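Local structure of putative nitrite reductase NADPH (Small subunit) oxidoreductase protein (Vibrio parahaemolyticus RIMD 2210633, 3C0D) at residues 21-26 against 30-35; 43-46 against 52-55; 76-79 against 84-87; 47-52 against 89-94. The protein is probably the small subunit of an NAD(P)H-dependent nitrite reductase, a Rieske-like domain protein probably with a role in nitrate assimilation. All coordinates share one frame; numbering follows the deposited sequence.

Interaction 1. Residues 21-26 against 30-35; sequences ATVLIE and VALFYI
A21 pairs with L32, T22 with A31 and V23 with V30 in antiparallel register. Four backbone hydrogen bonds carry the pairing. A21 and L32 exchange two, with A21 N to L32 O at 3.0 Å and L32 N to A21 O at 2.8 Å; V23 and V30 repeat the exchange, V23 N lying 2.9 Å from V30 O. At the non-hydrogen-bonded pair between them, T22 CA sends a C-H...O contact of 3.2 Å to V30 O, which therefore receives more than the amide of V23. The apolar contacts follow the face that bears A21, V23, V30 and L32. With V23 CG1 anti to the carbonyl carbon (chi1 -71°), CG2 falls between N and C and comes to 3.6 Å from L32 CG and 3.8 Å from V30 CB; the V23 and L32 side chains cross almost perpendicularly. Farther on, I25 CG1 meets V30 CG2 at 3.6 Å, and I25 CD1 reaches both methyls of V30. L9 of strand 6-11 touches I25 and L32. T22 and A31 lie on the other face, where both touch D45. The short connection and the register make this a beta hairpin in the larger antiparallel sheet of the Rieske-like fold.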
loop_
_atom_site.group_PDB
_atom_site.type_symbol
_atom_site.label_atom_id
_atom_site.label_comp_id
_atom_site.label_asym_id
_atom_site.label_seq_id
_atom_site.Cartn_x
_atom_site.Cartn_y
_atom_site.Cartn_z
ATOM N N ALA A 21 1.250 -1.386 -7.482
ATOM C CA ALA A 21 0.855 -2.596 -8.198
ATOM C C ALA A 21 -0.331 -3.168 -7.435
ATOM O O ALA A 21 -0.248 -3.390 -6.236
ATOM C CB ALA A 21 1.984 -3.607 -8.199
ATOM N N THR A 22 -1.437 -3.410 -8.107
ATOM C CA THR A 22 -2.575 -3.940 -7.393
ATOM C C THR A 22 -2.414 -5.425 -7.287
ATOM O O THR A 22 -1.763 -6.041 -8.127
ATOM C CB THR A 22 -3.886 -3.673 -8.138
ATOM O OG1 THR A 22 -3.863 -4.374 -9.388
ATOM C CG2 THR A 22 -4.073 -2.176 -8.386
ATOM N N VAL A 23 -2.995 -5.987 -6.235
ATOM C CA VAL A 23 -2.986 -7.420 -5.971
ATOM C C VAL A 23 -4.209 -7.670 -5.125
ATOM O O VAL A 23 -4.862 -6.735 -4.661
ATOM C CB VAL A 23 -1.767 -7.887 -5.146
ATOM C CG1 VAL A 23 -0.495 -7.813 -5.993
ATOM C CG2 VAL A 23 -1.654 -7.044 -3.874
ATOM N N LEU A 24 -4.510 -8.935 -4.914
ATOM C CA LEU A 24 -5.664 -9.313 -4.124
ATOM C C LEU A 24 -5.190 -10.100 -2.913
ATOM O O LEU A 24 -4.348 -11.006 -3.027
ATOM C CB LEU A 24 -6.600 -10.193 -4.959
ATOM C CG LEU A 24 -7.892 -9.644 -5.559
ATOM C CD1 LEU A 24 -7.723 -8.210 -6.061
ATOM C CD2 LEU A 24 -8.307 -10.585 -6.686
ATOM N N ILE A 25 -5.709 -9.740 -1.750
ATOM C CA ILE A 25 -5.376 -10.466 -0.545
ATOM C C ILE A 25 -6.695 -10.934 0.023
ATOM O O ILE A 25 -7.505 -10.141 0.490
ATOM C CB ILE A 25 -4.622 -9.601 0.467
ATOM C CG1 ILE A 25 -3.299 -9.139 -0.146
ATOM C CG2 ILE A 25 -4.360 -10.405 1.746
ATOM C CD1 ILE A 25 -2.385 -8.472 0.844
ATOM N N GLU A 26 -6.917 -12.236 -0.071
ATOM C CA GLU A 26 -8.139 -12.830 0.414
ATOM C C GLU A 26 -9.358 -12.003 0.051
ATOM O O GLU A 26 -10.169 -11.679 0.910
ATOM C CB GLU A 26 -8.056 -13.027 1.927
ATOM C CG GLU A 26 -7.265 -14.268 2.299
ATOM C CD GLU A 26 -7.866 -15.538 1.693
ATOM O OE1 GLU A 26 -9.006 -15.913 2.071
ATOM O OE2 GLU A 26 -7.197 -16.160 0.834
ATOM N N VAL A 30 -5.884 -4.631 -2.888
ATOM C CA VAL A 30 -4.705 -4.080 -2.226
ATOM C C VAL A 30 -3.726 -3.421 -3.199
ATOM O O VAL A 30 -3.574 -3.851 -4.345
ATOM C CB VAL A 30 -3.962 -5.184 -1.443
ATOM C CG1 VAL A 30 -2.812 -4.592 -0.662
ATOM C CG2 VAL A 30 -4.927 -5.895 -0.524
ATOM N N ALA A 31 -3.063 -2.371 -2.731
ATOM C CA ALA A 31 -2.087 -1.658 -3.540
ATOM C C ALA A 31 -0.711 -1.852 -2.914
ATOM O O ALA A 31 -0.515 -1.520 -1.752
ATOM C CB ALA A 31 -2.436 -0.163 -3.605
ATOM N N LEU A 32 0.231 -2.411 -3.670
ATOM C CA LEU A 32 1.575 -2.623 -3.156
ATOM C C LEU A 32 2.488 -1.496 -3.611
ATOM O O LEU A 32 2.435 -1.073 -4.766
ATOM C CB LEU A 32 2.147 -3.955 -3.633
ATOM C CG LEU A 32 1.403 -5.203 -3.174
ATOM C CD1 LEU A 32 2.302 -6.406 -3.352
ATOM C CD2 LEU A 32 0.983 -5.060 -1.713
ATOM N N PHE A 33 3.325 -1.012 -2.700
ATOM C CA PHE A 33 4.232 0.078 -3.014
ATOM C C PHE A 33 5.624 -0.276 -2.515
ATOM O O PHE A 33 5.875 -0.296 -1.306
ATOM C CB PHE A 33 3.768 1.369 -2.340
ATOM C CG PHE A 33 2.623 2.043 -3.032
ATOM C CD1 PHE A 33 2.834 2.783 -4.199
ATOM C CD2 PHE A 33 1.338 2.013 -2.475
ATOM C CE1 PHE A 33 1.776 3.498 -4.810
ATOM C CE2 PHE A 33 0.265 2.722 -3.072
ATOM C CZ PHE A 33 0.493 3.464 -4.238
ATOM N N TYR A 34 6.527 -0.548 -3.450
ATOM C CA TYR A 34 7.899 -0.899 -3.099
ATOM C C TYR A 34 8.778 0.344 -2.940
ATOM O O TYR A 34 8.998 1.075 -3.900
ATOM C CB TYR A 34 8.476 -1.828 -4.175
ATOM C CG TYR A 34 9.970 -2.024 -4.112
ATOM C CD1 TYR A 34 10.607 -2.311 -2.906
ATOM C CD2 TYR A 34 10.744 -1.970 -5.270
ATOM C CE1 TYR A 34 11.992 -2.547 -2.851
ATOM C CE2 TYR A 34 12.129 -2.213 -5.229
ATOM C CZ TYR A 34 12.745 -2.505 -4.015
ATOM O OH TYR A 34 14.092 -2.806 -3.968
ATOM N N ILE A 35 9.264 0.579 -1.724
ATOM C CA ILE A 35 10.137 1.720 -1.449
ATOM C C ILE A 35 11.531 1.159 -1.185
ATOM O O ILE A 35 11.767 0.570 -0.131
ATOM C CB ILE A 35 9.705 2.499 -0.179
ATOM C CG1 ILE A 35 8.201 2.782 -0.210
ATOM C CG2 ILE A 35 10.455 3.802 -0.099
ATOM C CD1 ILE A 35 7.764 3.638 -1.396
#

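Interaction 2. Residues 43-46 against 52-55; sequences VQDW and AYVM
W46 and Y53 form the antiparallel non-hydrogen-bonded pair of a beta hairpin, strand 39-47 against the short, weakly bonded strand 52-53 of the Rieske-like fold, and their side chains lie on the same face of it. The indole can be followed outward from its CB, which rests 3.8 Å from Y53 CD1. With W46 CG anti to its own backbone N (chi1 176°), the ring system extends past the phenol. W46 CE3 stands over the centre of the Y53 ring, 3.7 Å from Y53 CD1, as the leading edge of a T-shaped stack: the six-membered ring of W46 and the Y53 ring have centroids 5.0 Å apart and planes inclined by 68°. Beyond it, W46 CZ3 comes within 3.5 Å of A52 CA, and the backbone of A52 lies over one indole face. R29 adds a cation-pi contact to the Y53 ring. Q44 NE2 lies at the indole edge and donates to W46 O, nearly in the amide plane of Q44. Next to the aromatic pair, D45 OD2 approaches Y53 CB while OD1 accepts from S56 N. Beyond the pair, D45 O accepts two backbone N-H groups: M55 N reaches it at 2.9 Å in the carbonyl plane, whereas V54 N, at 3.1 Å, donates from above that plane.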
loop_
_atom_site.group_PDB
_atom_site.type_symbol
_atom_site.label_atom_id
_atom_site.label_comp_id
_atom_site.label_asym_id
_atom_site.label_seq_id
_atom_site.Cartn_x
_atom_site.Cartn_y
_atom_site.Cartn_z
ATOM N N VAL A 43 -1.628 -1.079 1.013
ATOM C CA VAL A 43 -2.754 -0.273 1.496
ATOM C C VAL A 43 -3.966 -0.616 0.630
ATOM O O VAL A 43 -3.794 -1.112 -0.481
ATOM C CB VAL A 43 -2.478 1.240 1.367
ATOM C CG1 VAL A 43 -1.363 1.661 2.310
ATOM C CG2 VAL A 43 -2.107 1.580 -0.076
ATOM N N GLN A 44 -5.182 -0.373 1.116
ATOM C CA GLN A 44 -6.360 -0.665 0.305
ATOM C C GLN A 44 -6.285 0.171 -0.964
ATOM O O GLN A 44 -5.929 1.351 -0.917
ATOM C CB GLN A 44 -7.637 -0.309 1.042
ATOM C CG GLN A 44 -7.915 1.169 1.118
ATOM C CD GLN A 44 -9.140 1.444 1.946
ATOM O OE1 GLN A 44 -9.199 1.068 3.121
ATOM N NE2 GLN A 44 -10.136 2.092 1.345
ATOM N N ASP A 45 -6.634 -0.444 -2.090
ATOM C CA ASP A 45 -6.582 0.227 -3.369
ATOM C C ASP A 45 -7.766 1.122 -3.555
ATOM O O ASP A 45 -7.680 2.106 -4.278
ATOM C CB ASP A 45 -6.516 -0.778 -4.512
ATOM C CG ASP A 45 -6.218 -0.115 -5.848
ATOM O OD1 ASP A 45 -5.281 0.712 -5.911
ATOM O OD2 ASP A 45 -6.908 -0.423 -6.840
ATOM N N TRP A 46 -8.872 0.791 -2.905
ATOM C CA TRP A 46 -10.070 1.620 -3.006
ATOM C C TRP A 46 -9.892 2.951 -2.239
ATOM O O TRP A 46 -9.541 2.956 -1.061
ATOM C CB TRP A 46 -11.269 0.823 -2.474
ATOM C CG TRP A 46 -12.583 1.556 -2.408
ATOM C CD1 TRP A 46 -13.092 2.221 -1.338
ATOM C CD2 TRP A 46 -13.566 1.655 -3.447
ATOM N NE1 TRP A 46 -14.333 2.724 -1.635
ATOM C CE2 TRP A 46 -14.652 2.391 -2.922
ATOM C CE3 TRP A 46 -13.639 1.187 -4.770
ATOM C CZ2 TRP A 46 -15.800 2.678 -3.675
ATOM C CZ3 TRP A 46 -14.781 1.469 -5.519
ATOM C CH2 TRP A 46 -15.848 2.205 -4.966
ATOM N N ALA A 52 -13.293 4.759 -5.824
ATOM C CA ALA A 52 -12.849 3.978 -6.971
ATOM C C ALA A 52 -11.514 3.322 -6.673
ATOM O O ALA A 52 -10.692 3.895 -5.963
ATOM C CB ALA A 52 -12.737 4.859 -8.208
ATOM N N TYR A 53 -11.315 2.108 -7.186
ATOM C CA TYR A 53 -10.055 1.424 -6.973
ATOM C C TYR A 53 -9.110 2.229 -7.812
ATOM O O TYR A 53 -9.140 2.126 -9.040
ATOM C CB TYR A 53 -10.070 -0.002 -7.510
ATOM C CG TYR A 53 -11.111 -0.897 -6.910
ATOM C CD1 TYR A 53 -11.030 -1.311 -5.581
ATOM C CD2 TYR A 53 -12.188 -1.324 -7.669
ATOM C CE1 TYR A 53 -12.007 -2.142 -5.022
ATOM C CE2 TYR A 53 -13.168 -2.142 -7.127
ATOM C CZ TYR A 53 -13.073 -2.554 -5.814
ATOM O OH TYR A 53 -14.021 -3.417 -5.327
ATOM N N VAL A 54 -8.268 3.028 -7.159
ATOM C CA VAL A 54 -7.340 3.868 -7.888
ATOM C C VAL A 54 -6.059 4.226 -7.133
ATOM O O VAL A 54 -5.191 4.918 -7.685
ATOM C CB VAL A 54 -8.061 5.163 -8.334
ATOM C CG1 VAL A 54 -8.270 6.096 -7.159
ATOM C CG2 VAL A 54 -7.273 5.835 -9.435
HETATM N N MSE A 55 -5.917 3.748 -5.899
HETATM C CA MSE A 55 -4.735 4.083 -5.123
HETATM C C MSE A 55 -3.437 3.606 -5.735
HETATM O O MSE A 55 -2.375 4.182 -5.489
HETATM C CB MSE A 55 -4.852 3.560 -3.692
HETATM C CG MSE A 55 -5.971 4.221 -2.870
HETATM SE SE MSE A 55 -6.044 6.204 -2.871
HETATM C CE MSE A 55 -4.351 6.582 -1.979
#

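Interaction 3. Residues 76-79 against 84-87; sequences QHFS and QCLE
F78 and C85 make the tight, buried side of this contact, where the two backbones are bridged once, CA to CA at 4.3 Å. The thiol sits over a face of the phenyl ring: C85 SG is 4.3 Å from the F78 ring centroid and 21° off the normal, a sulfur-aromatic contact, while C85 CB closes to 3.5 Å from F78 CE1. Having SG anti to the C85 backbone N (chi1 177°) also sets the sulfur 3.7 Å from Q76 CB. Backbone bonds hold the two segments together at either side of the bridge, L86 N to H77 O at 2.7 Å and S79 N to Q84 O at 2.9 Å. The other side is looser and more solvent-exposed. There L86 CD1 grazes H77 CB at 3.9 Å, although L86 also leans on I63 and C68. E87 bends back, and its OE1 accepts the H77 backbone N at 2.8 Å on the syn side of the carboxylate, 23° out of plane, so a carboxylate, not a backbone carbonyl, takes this N-H. Strand 77-79 edges the small three-stranded sheet and loop 84-87 runs back along it, consistent with the subdomain carrying the cluster in cluster-binding Rieske proteins.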
loop_
_atom_site.group_PDB
_atom_site.type_symbol
_atom_site.label_atom_id
_atom_site.label_comp_id
_atom_site.label_asym_id
_atom_site.label_seq_id
_atom_site.Cartn_x
_atom_site.Cartn_y
_atom_site.Cartn_z
ATOM N N GLN A 76 -6.031 13.809 -2.024
ATOM C CA GLN A 76 -5.681 13.663 -0.611
ATOM C C GLN A 76 -4.440 12.775 -0.423
ATOM O O GLN A 76 -4.177 11.871 -1.220
ATOM C CB GLN A 76 -6.847 13.088 0.191
ATOM C CG GLN A 76 -8.002 14.049 0.411
ATOM C CD GLN A 76 -9.099 13.902 -0.624
ATOM O OE1 GLN A 76 -9.656 12.821 -0.799
ATOM N NE2 GLN A 76 -9.423 14.992 -1.310
ATOM N N HIS A 77 -3.675 13.041 0.631
ATOM C CA HIS A 77 -2.457 12.280 0.908
ATOM C C HIS A 77 -2.679 11.216 1.967
ATOM O O HIS A 77 -3.213 11.486 3.040
ATOM C CB HIS A 77 -1.345 13.222 1.362
ATOM C CG HIS A 77 -0.838 14.114 0.273
ATOM N ND1 HIS A 77 0.042 13.680 -0.694
ATOM C CD2 HIS A 77 -1.121 15.402 -0.032
ATOM C CE1 HIS A 77 0.277 14.661 -1.549
ATOM N NE2 HIS A 77 -0.418 15.715 -1.171
ATOM N N PHE A 78 -2.251 9.998 1.666
ATOM C CA PHE A 78 -2.403 8.895 2.605
ATOM C C PHE A 78 -1.065 8.261 2.972
ATOM O O PHE A 78 -0.352 7.792 2.090
ATOM C CB PHE A 78 -3.284 7.817 1.992
ATOM C CG PHE A 78 -4.710 8.231 1.793
ATOM C CD1 PHE A 78 -5.646 8.042 2.803
ATOM C CD2 PHE A 78 -5.135 8.743 0.569
ATOM C CE1 PHE A 78 -6.999 8.347 2.597
ATOM C CE2 PHE A 78 -6.480 9.050 0.352
ATOM C CZ PHE A 78 -7.412 8.849 1.369
ATOM N N SER A 79 -0.737 8.233 4.263
ATOM C CA SER A 79 0.506 7.624 4.743
ATOM C C SER A 79 0.633 6.136 4.416
ATOM O O SER A 79 -0.211 5.348 4.837
ATOM C CB SER A 79 0.601 7.749 6.252
ATOM O OG SER A 79 1.461 6.735 6.749
ATOM N N GLN A 84 -3.215 6.679 7.488
ATOM C CA GLN A 84 -3.874 7.936 7.835
ATOM C C GLN A 84 -3.861 8.941 6.688
ATOM O O GLN A 84 -2.869 9.081 5.988
ATOM C CB GLN A 84 -3.178 8.560 9.051
ATOM C CG GLN A 84 -3.830 9.820 9.602
ATOM C CD GLN A 84 -5.238 9.572 10.118
ATOM O OE1 GLN A 84 -5.529 8.511 10.675
ATOM N NE2 GLN A 84 -6.117 10.559 9.948
ATOM N N CYS A 85 -4.975 9.635 6.493
ATOM C CA CYS A 85 -5.054 10.650 5.454
ATOM C C CYS A 85 -4.539 11.909 6.120
ATOM O O CYS A 85 -4.911 12.184 7.257
ATOM C CB CYS A 85 -6.496 10.864 5.011
ATOM S SG CYS A 85 -6.659 12.166 3.784
ATOM N N LEU A 86 -3.692 12.674 5.432
ATOM C CA LEU A 86 -3.132 13.884 6.029
ATOM C C LEU A 86 -4.056 15.092 6.036
ATOM O O LEU A 86 -3.932 15.952 6.905
ATOM C CB LEU A 86 -1.822 14.274 5.339
ATOM C CG LEU A 86 -0.684 13.250 5.358
ATOM C CD1 LEU A 86 0.572 13.868 4.743
ATOM C CD2 LEU A 86 -0.414 12.797 6.791
ATOM N N GLU A 87 -4.988 15.160 5.093
ATOM C CA GLU A 87 -5.878 16.315 5.015
ATOM C C GLU A 87 -7.309 16.078 5.474
ATOM O O GLU A 87 -8.215 16.855 5.164
ATOM C CB GLU A 87 -5.887 16.860 3.584
ATOM C CG GLU A 87 -4.512 17.288 3.070
ATOM C CD GLU A 87 -3.847 16.231 2.212
ATOM O OE1 GLU A 87 -3.858 15.046 2.613
ATOM O OE2 GLU A 87 -3.312 16.595 1.144
#

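Interaction 4. Residues 47-52 against 89-94; sequences DPIGKA and EAHCLK
I49 lies over a face of the H91 imidazole, joining two loops of the Rieske-like fold, and D47 to I49 form an Asx turn. The innermost contact is a CH-pi interaction: I49 CG1 is 3.4 Å from the H91 ring centroid, only 8° off the normal, and I49 CD1 continues across the ring to 3.2 Å from H91 CD2. CG1 of I49 stands beside its own backbone N (chi1 -45°), which lays the chain across the ring. P48 joins from an oblique direction, its CB 3.6 Å from H91 ND1, and its CD packs against L93 CD2 at 3.5 Å, the P48 and L93 side chains crossing nearly at right angles. No hydrogen bond links the two segments. F78 backs the contact, touching both P48 and L93. The next shell sets the loops: I49 N donates to D47 OD1, although the carboxylate is modelled doubtfully close to I49 O, and D47 OD2 bonds S71 OG. On the opposing loop, backbone bonds tie H91 to C85 and L93 to G83. K51 N donates to D47 O, and the K51 side chain folds over to put its NZ 2.8 Å from P48 O.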
loop_
_atom_site.group_PDB
_atom_site.type_symbol
_atom_site.label_atom_id
_atom_site.label_comp_id
_atom_site.label_asym_id
_atom_site.label_seq_id
_atom_site.Cartn_x
_atom_site.Cartn_y
_atom_site.Cartn_z
ATOM N N ASP A 47 -10.105 4.065 -2.939
ATOM C CA ASP A 47 -10.006 5.411 -2.378
ATOM C C ASP A 47 -11.313 5.746 -1.657
ATOM O O ASP A 47 -12.348 5.950 -2.292
ATOM C CB ASP A 47 -9.787 6.420 -3.502
ATOM C CG ASP A 47 -9.801 7.854 -3.012
ATOM O OD1 ASP A 47 -10.170 8.085 -1.841
ATOM O OD2 ASP A 47 -9.449 8.753 -3.801
ATOM N N PRO A 48 -11.279 5.835 -0.325
ATOM C CA PRO A 48 -12.473 6.145 0.482
ATOM C C PRO A 48 -13.106 7.493 0.174
ATOM O O PRO A 48 -14.267 7.725 0.471
ATOM C CB PRO A 48 -11.947 6.078 1.906
ATOM C CG PRO A 48 -10.533 6.588 1.742
ATOM C CD PRO A 48 -10.056 5.881 0.492
ATOM N N ILE A 49 -12.322 8.386 -0.408
ATOM C CA ILE A 49 -12.793 9.713 -0.769
ATOM C C ILE A 49 -12.513 9.785 -2.261
ATOM O O ILE A 49 -11.398 10.142 -2.675
ATOM C CB ILE A 49 -11.951 10.832 -0.105
ATOM C CG1 ILE A 49 -11.704 10.521 1.371
ATOM C CG2 ILE A 49 -12.670 12.160 -0.237
ATOM C CD1 ILE A 49 -10.739 11.481 2.007
ATOM N N GLY A 50 -13.499 9.459 -3.082
ATOM C CA GLY A 50 -13.261 9.498 -4.516
ATOM C C GLY A 50 -14.015 8.322 -5.073
ATOM O O GLY A 50 -14.467 8.331 -6.219
ATOM N N LYS A 51 -14.116 7.298 -4.234
ATOM C CA LYS A 51 -14.863 6.105 -4.548
ATOM C C LYS A 51 -14.487 5.342 -5.812
ATOM O O LYS A 51 -15.277 5.266 -6.756
ATOM C CB LYS A 51 -16.343 6.478 -4.582
ATOM C CG LYS A 51 -16.770 7.225 -3.352
ATOM C CD LYS A 51 -16.494 6.379 -2.135
ATOM C CE LYS A 51 -16.962 7.064 -0.875
ATOM N NZ LYS A 51 -16.598 6.246 0.311
ATOM N N ALA A 52 -13.293 4.759 -5.824
ATOM C CA ALA A 52 -12.849 3.978 -6.971
ATOM C C ALA A 52 -11.514 3.322 -6.673
ATOM O O ALA A 52 -10.692 3.895 -5.963
ATOM C CB ALA A 52 -12.737 4.859 -8.208
ATOM N N GLU A 89 -8.333 13.962 8.929
ATOM C CA GLU A 89 -8.089 12.999 9.990
ATOM C C GLU A 89 -9.147 11.923 10.134
ATOM O O GLU A 89 -8.928 10.948 10.839
ATOM C CB GLU A 89 -7.893 13.737 11.315
ATOM C CG GLU A 89 -6.575 14.509 11.375
ATOM C CD GLU A 89 -6.646 15.738 12.261
ATOM O OE1 GLU A 89 -7.462 16.642 11.957
ATOM O OE2 GLU A 89 -5.885 15.799 13.256
ATOM N N ALA A 90 -10.279 12.080 9.454
ATOM C CA ALA A 90 -11.354 11.094 9.536
ATOM C C ALA A 90 -11.131 9.859 8.660
ATOM O O ALA A 90 -11.656 8.779 8.950
ATOM C CB ALA A 90 -12.671 11.740 9.176
ATOM N N HIS A 91 -10.352 10.020 7.592
ATOM C CA HIS A 91 -10.068 8.924 6.665
ATOM C C HIS A 91 -8.727 8.226 6.876
ATOM O O HIS A 91 -7.716 8.857 7.172
ATOM C CB HIS A 91 -10.187 9.436 5.234
ATOM C CG HIS A 91 -11.602 9.655 4.807
ATOM N ND1 HIS A 91 -12.438 8.616 4.458
ATOM C CD2 HIS A 91 -12.351 10.781 4.732
ATOM C CE1 HIS A 91 -13.640 9.091 4.186
ATOM N NE2 HIS A 91 -13.613 10.403 4.345
ATOM N N CYS A 92 -8.738 6.909 6.716
ATOM C CA CYS A 92 -7.548 6.097 6.902
ATOM C C CYS A 92 -7.671 4.851 6.022
ATOM O O CYS A 92 -8.752 4.273 5.919
ATOM C CB CYS A 92 -7.432 5.698 8.380
ATOM S SG CYS A 92 -5.886 4.885 8.858
ATOM N N LEU A 93 -6.578 4.442 5.383
ATOM C CA LEU A 93 -6.604 3.263 4.519
ATOM C C LEU A 93 -6.265 1.988 5.283
ATOM O O LEU A 93 -5.442 2.000 6.204
ATOM C CB LEU A 93 -5.608 3.414 3.364
ATOM C CG LEU A 93 -5.711 4.563 2.359
ATOM C CD1 LEU A 93 -4.662 4.383 1.272
ATOM C CD2 LEU A 93 -7.087 4.585 1.750
ATOM N N LYS A 94 -6.888 0.879 4.900
ATOM C CA LYS A 94 -6.597 -0.382 5.566
ATOM C C LYS A 94 -5.192 -0.800 5.139
ATOM O O LYS A 94 -4.778 -0.568 3.995
ATOM C CB LYS A 94 -7.627 -1.453 5.186
ATOM C CG LYS A 94 -7.440 -2.765 5.923
ATOM C CD LYS A 94 -8.584 -3.728 5.663
ATOM C CE LYS A 94 -8.392 -5.053 6.418
ATOM N NZ LYS A 94 -9.395 -6.114 6.061
#

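Interactions 1, 2 and 3 follow one another along the chain, whereas interaction 4 spans from the turn of interaction 2 to the loop beyond interaction 3. Interactions 1 and 2 share the larger antiparallel sheet, with centres about 9 Å apart, joined where strand 28-35 pairs with strand 39-47 through A31 N and V43 O. Interaction 3 is about 18 Å from interaction 1, centre to centre, on an outer strand of the small three-stranded sheet. Interaction 4 lies near both neighbours, about 8 Å from interaction 2, with which it shares A52, and 9 Å from interaction 3 between centres; interactions 2 and 3 also touch, M55 CE against F78. The loops thus fasten the small sheet region to the larger sheet.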